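Local coordinates for protein putative gamma-glutamylcyclotransferase PH0828 (PDB 1V30) that probably acts as a gamma-glutamylcyclotransferase, an enzyme that releases gamma-glutamyl groups as 5-oxoproline, although its activity remains putative, at residues Val8-Tyr13 against Tyr62-Glu67; Ala29-Glu34 against Lys58-Glu63. All blocks are in the same frame, centred on the assembly; numbering follows the deposited sequence.

Contact 1. Residues Val8-Tyr13 against Tyr62-Glu67; sequences VRIAVY and YEVDKE
Ile10 and Tyr62 face each other as a hydrogen-bonded pair of antiparallel strands: Ile10 N donates to Tyr62 O at 2.9 Å, and Tyr62 N returns the bond to Ile10 O. Their side chains share a tightly packed, buried face with Val12 and Val64; Val8 is its partly exposed end, with CB 4.0 Å from Val64 CG2. Ile10 CG1 stands between its own backbone N and carbonyl carbon (chi1 64°) and lies 4.1 Å from Tyr62 CB, while the tip of the same side chain, Ile10 CD1, comes within 4.0 Å of Val64 CG1, the two side chains crossing at about a right angle. Val12 CG2 approaches Tyr62 CE1 obliquely to the ring, at 3.9 Å. Beta-branched residues suit this place, being at ease in extended backbone; Ile10 and Val64 also pack on Leu26 and on Phe69 of helix 66-72, which Val8 touches too. The pairing joins strand 8-12, bonded in turn through Arg9 and Ala11 to Phe94, to strand 56-64 in the gamma-glutamylcyclotransferase fold. On the other face, partly open to solvent, the non-hydrogen-bonded pair Arg9 and Glu63 is much looser. Arg9 CG, anti to the backbone N (chi1 -171°), lies 3.8 Å from Tyr62 O. Farther out, Arg9 NH2 stays 4.9 Å from Glu63 OE1; these long charged side chains reach partners beyond the strand pair, Arg9 NH1 binding Lys92 O and Glu63 OE2 pairing with Lys30.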
# COMPACT_ATOMS: atom_id res chain seq x y z
N VAL A 8 -6.33 -14.47 3.23
CA VAL A 8 -5.92 -13.76 2.02
C VAL A 8 -4.60 -13.03 2.23
O VAL A 8 -4.38 -12.42 3.27
CB VAL A 8 -6.99 -12.72 1.60
CG1 VAL A 8 -6.58 -12.05 0.29
CG2 VAL A 8 -8.35 -13.38 1.46
N ARG A 9 -3.72 -13.11 1.24
CA ARG A 9 -2.43 -12.44 1.31
C ARG A 9 -2.56 -11.09 0.62
O ARG A 9 -3.01 -11.02 -0.53
CB ARG A 9 -1.36 -13.29 0.62
CG ARG A 9 0.06 -12.80 0.83
CD ARG A 9 1.08 -13.75 0.22
NE ARG A 9 1.01 -15.09 0.81
CZ ARG A 9 0.73 -16.20 0.13
NH1 ARG A 9 0.49 -16.15 -1.17
NH2 ARG A 9 0.68 -17.36 0.77
N ILE A 10 -2.19 -10.01 1.31
CA ILE A 10 -2.27 -8.68 0.72
C ILE A 10 -0.93 -7.95 0.80
O ILE A 10 -0.11 -8.23 1.68
CB ILE A 10 -3.35 -7.80 1.42
CG1 ILE A 10 -2.98 -7.55 2.88
CG2 ILE A 10 -4.72 -8.48 1.33
CD1 ILE A 10 -3.95 -6.64 3.61
N ALA A 11 -0.72 -7.02 -0.13
CA ALA A 11 0.51 -6.23 -0.18
C ALA A 11 0.07 -4.77 -0.15
O ALA A 11 -0.58 -4.28 -1.08
CB ALA A 11 1.26 -6.52 -1.47
N VAL A 12 0.41 -4.08 0.94
CA VAL A 12 0.02 -2.69 1.11
C VAL A 12 1.20 -1.73 1.06
O VAL A 12 2.26 -1.98 1.65
CB VAL A 12 -0.79 -2.51 2.42
CG1 VAL A 12 -2.06 -3.35 2.35
CG2 VAL A 12 0.05 -2.91 3.63
N TYR A 13 1.02 -0.64 0.32
CA TYR A 13 2.07 0.35 0.12
C TYR A 13 1.77 1.70 0.75
O TYR A 13 2.66 2.55 0.82
CB TYR A 13 2.27 0.58 -1.38
CG TYR A 13 0.99 1.00 -2.09
CD1 TYR A 13 0.14 0.05 -2.67
CD2 TYR A 13 0.61 2.35 -2.16
CE1 TYR A 13 -1.05 0.44 -3.31
CE2 TYR A 13 -0.57 2.74 -2.80
CZ TYR A 13 -1.39 1.78 -3.37
OH TYR A 13 -2.52 2.19 -4.05
N TYR A 62 0.92 -8.99 4.29
CA TYR A 62 0.19 -9.58 5.41
C TYR A 62 -0.71 -10.72 4.99
O TYR A 62 -1.11 -10.83 3.83
CB TYR A 62 -0.71 -8.54 6.09
CG TYR A 62 -0.01 -7.38 6.74
CD1 TYR A 62 0.45 -6.30 5.99
CD2 TYR A 62 0.21 -7.37 8.12
CE1 TYR A 62 1.10 -5.24 6.59
CE2 TYR A 62 0.87 -6.31 8.73
CZ TYR A 62 1.31 -5.25 7.96
OH TYR A 62 1.97 -4.20 8.55
N GLU A 63 -1.04 -11.56 5.96
CA GLU A 63 -1.98 -12.66 5.76
C GLU A 63 -3.15 -12.22 6.63
O GLU A 63 -2.98 -11.96 7.82
CB GLU A 63 -1.43 -13.99 6.30
CG GLU A 63 -0.25 -14.57 5.55
CD GLU A 63 0.02 -16.01 5.94
OE1 GLU A 63 1.08 -16.55 5.57
OE2 GLU A 63 -0.84 -16.61 6.63
N VAL A 64 -4.33 -12.10 6.03
CA VAL A 64 -5.52 -11.68 6.76
C VAL A 64 -6.64 -12.69 6.53
O VAL A 64 -6.66 -13.36 5.50
CB VAL A 64 -6.02 -10.29 6.28
CG1 VAL A 64 -4.90 -9.27 6.41
CG2 VAL A 64 -6.51 -10.37 4.85
N ASP A 65 -7.55 -12.82 7.49
CA ASP A 65 -8.65 -13.76 7.30
C ASP A 65 -9.70 -13.15 6.37
O ASP A 65 -9.64 -11.96 6.06
CB ASP A 65 -9.29 -14.17 8.64
CG ASP A 65 -9.74 -12.99 9.47
OD1 ASP A 65 -10.37 -12.07 8.91
OD2 ASP A 65 -9.49 -13.00 10.69
N LYS A 66 -10.63 -13.98 5.93
CA LYS A 66 -11.68 -13.54 5.01
C LYS A 66 -12.49 -12.35 5.51
O LYS A 66 -12.71 -11.39 4.78
CB LYS A 66 -12.62 -14.71 4.71
CG LYS A 66 -13.69 -14.42 3.68
CD LYS A 66 -14.48 -15.68 3.34
CE LYS A 66 -15.55 -15.42 2.30
NZ LYS A 66 -16.25 -16.68 1.91
N GLU A 67 -12.92 -12.42 6.76
CA GLU A 67 -13.72 -11.35 7.35
C GLU A 67 -12.96 -10.03 7.34
O GLU A 67 -13.52 -8.99 6.98
CB GLU A 67 -14.12 -11.73 8.78
CG GLU A 67 -15.45 -11.16 9.24
CD GLU A 67 -15.32 -9.79 9.87
OE1 GLU A 67 -14.64 -9.68 10.91
OE2 GLU A 67 -15.92 -8.82 9.34

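Contact 2. Residues Ala29-Glu34 against Lys58-Glu63; sequences AKFLGE and KVEVYE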
# COMPACT_ATOMS: atom_id res chain seq x y z
N ALA A 29 -3.93 -9.16 11.89
CA ALA A 29 -3.28 -9.82 10.76
C ALA A 29 -1.84 -10.25 11.05
O ALA A 29 -1.21 -9.76 11.99
CB ALA A 29 -3.31 -8.91 9.55
N LYS A 30 -1.33 -11.17 10.24
CA LYS A 30 0.04 -11.65 10.40
C LYS A 30 0.97 -10.98 9.40
O LYS A 30 0.78 -11.09 8.19
CB LYS A 30 0.11 -13.17 10.23
CG LYS A 30 1.52 -13.74 10.33
CD LYS A 30 1.55 -15.26 10.35
CE LYS A 30 0.98 -15.88 9.08
NZ LYS A 30 -0.50 -15.69 8.98
N PHE A 31 1.98 -10.28 9.92
CA PHE A 31 2.96 -9.60 9.08
C PHE A 31 3.99 -10.62 8.60
O PHE A 31 4.63 -11.29 9.41
CB PHE A 31 3.66 -8.50 9.89
CG PHE A 31 4.78 -7.81 9.15
CD1 PHE A 31 4.53 -7.11 7.97
CD2 PHE A 31 6.08 -7.82 9.66
CE1 PHE A 31 5.56 -6.44 7.31
CE2 PHE A 31 7.11 -7.16 9.00
CZ PHE A 31 6.86 -6.46 7.83
N LEU A 32 4.13 -10.76 7.29
CA LEU A 32 5.08 -11.70 6.72
C LEU A 32 6.43 -11.03 6.48
O LEU A 32 7.48 -11.66 6.58
CB LEU A 32 4.56 -12.28 5.41
CG LEU A 32 3.24 -13.05 5.41
CD1 LEU A 32 2.97 -13.57 4.01
CD2 LEU A 32 3.29 -14.20 6.41
N GLY A 33 6.39 -9.74 6.15
CA GLY A 33 7.61 -9.01 5.88
C GLY A 33 7.37 -8.00 4.77
O GLY A 33 6.29 -7.96 4.18
N GLU A 34 8.37 -7.18 4.49
CA GLU A 34 8.26 -6.19 3.43
C GLU A 34 8.84 -6.76 2.15
O GLU A 34 9.59 -7.74 2.18
CB GLU A 34 9.02 -4.91 3.81
CG GLU A 34 8.53 -4.26 5.11
CD GLU A 34 9.24 -2.96 5.43
OE1 GLU A 34 10.45 -2.86 5.13
OE2 GLU A 34 8.60 -2.05 5.99
N LYS A 58 7.55 -0.22 -2.55
CA LYS A 58 7.74 -0.91 -1.29
C LYS A 58 6.38 -1.25 -0.67
O LYS A 58 5.49 -0.39 -0.58
CB LYS A 58 8.53 -0.04 -0.30
CG LYS A 58 8.93 -0.77 0.97
CD LYS A 58 9.51 0.20 1.98
CE LYS A 58 10.17 -0.51 3.15
NZ LYS A 58 11.53 -1.01 2.81
N VAL A 59 6.23 -2.50 -0.27
CA VAL A 59 5.00 -2.96 0.35
C VAL A 59 5.28 -3.76 1.61
O VAL A 59 6.40 -4.25 1.82
CB VAL A 59 4.18 -3.88 -0.59
CG1 VAL A 59 3.71 -3.12 -1.81
CG2 VAL A 59 5.02 -5.10 -0.99
N GLU A 60 4.25 -3.87 2.44
CA GLU A 60 4.28 -4.69 3.64
C GLU A 60 3.30 -5.79 3.27
O GLU A 60 2.19 -5.50 2.82
CB GLU A 60 3.77 -3.92 4.85
CG GLU A 60 4.78 -2.96 5.44
CD GLU A 60 4.18 -2.03 6.48
OE1 GLU A 60 3.15 -2.38 7.09
OE2 GLU A 60 4.76 -0.95 6.68
N VAL A 61 3.71 -7.05 3.43
CA VAL A 61 2.84 -8.16 3.07
C VAL A 61 2.24 -8.81 4.32
O VAL A 61 2.95 -9.13 5.27
CB VAL A 61 3.61 -9.22 2.26
CG1 VAL A 61 2.66 -10.32 1.79
CG2 VAL A 61 4.29 -8.57 1.07
N TYR A 62 0.92 -8.99 4.29
CA TYR A 62 0.19 -9.58 5.41
C TYR A 62 -0.71 -10.72 4.99
O TYR A 62 -1.11 -10.83 3.83
CB TYR A 62 -0.71 -8.54 6.09
CG TYR A 62 -0.01 -7.38 6.74
CD1 TYR A 62 0.45 -6.30 5.99
CD2 TYR A 62 0.21 -7.37 8.12
CE1 TYR A 62 1.10 -5.24 6.59
CE2 TYR A 62 0.87 -6.31 8.73
CZ TYR A 62 1.31 -5.25 7.96
OH TYR A 62 1.97 -4.20 8.55
N GLU A 63 -1.04 -11.56 5.96
CA GLU A 63 -1.98 -12.66 5.76
C GLU A 63 -3.15 -12.22 6.63
O GLU A 63 -2.98 -11.96 7.82
CB GLU A 63 -1.43 -13.99 6.30
CG GLU A 63 -0.25 -14.57 5.55
CD GLU A 63 0.02 -16.01 5.94
OE1 GLU A 63 1.08 -16.55 5.57
OE2 GLU A 63 -0.84 -16.61 6.63
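A classic beta bulge shapes this antiparallel pairing, with Leu32 and Gly33 both facing Val61. Leu32 N donates to Val61 O at 2.9 Å, and Val61 N to Gly33 O at 2.8 Å. Gly33 suits the bulge because at its backbone angles (phi 144°) a beta carbon would collide with the preceding carbonyl oxygen. Phe31 meets Tyr62 on one face of the sheet: Phe31 CD1 sits 3.7 Å above the Tyr62 ring, displaced toward its rim, with the planes 51° apart. At its far end the tyrosine hydroxyl donates to Glu60 OE1 at 2.6 Å, a bond that probably helps fix the ring; a salt bridge from Arg17 to OE2 probably balances the charge of buried Glu60. On the opposite face Leu32 CD2 lies against Glu63, 3.3 Å from OE1. Lys30 lies beside Glu63, pointing the same way; a turn at chi3 (61°) swings CE, and one at chi4 NZ, toward the carboxylate, where NZ meets OE2 from above its plane in a salt bridge whose very short length is doubtful. Toward the other end Glu34 OE1 pairs with Lys58 NZ at 3.2 Å. Two residues of one strand set against one of its neighbour define the classic bulge, which accentuates the twist of antiparallel sheets.

Strand 56-64 serves both contacts, flanked by strand 8-12 on one side and strand 30-37 on the other, so that together they build one antiparallel sheet; Tyr62 and Glu63 belong to both. Contact 1 is the smaller and keeps a regular register, its chemistry mostly backbone bonds and aliphatic packing on a buried face. Contact 2 buries more surface and adds a register shift and salt bridges: strand 56-64 contributes buried Glu60, Val61 and Tyr62, while exposed Lys30 and Phe31 and partly exposed Glu34 lie on strand 30-37. The two meet directly where Val12 O probably accepts a hydrogen bond from Glu60 N. Close to this seam lies Tyr13, inferred by similarity to bind substrate, with the side chain of Val59 nearby.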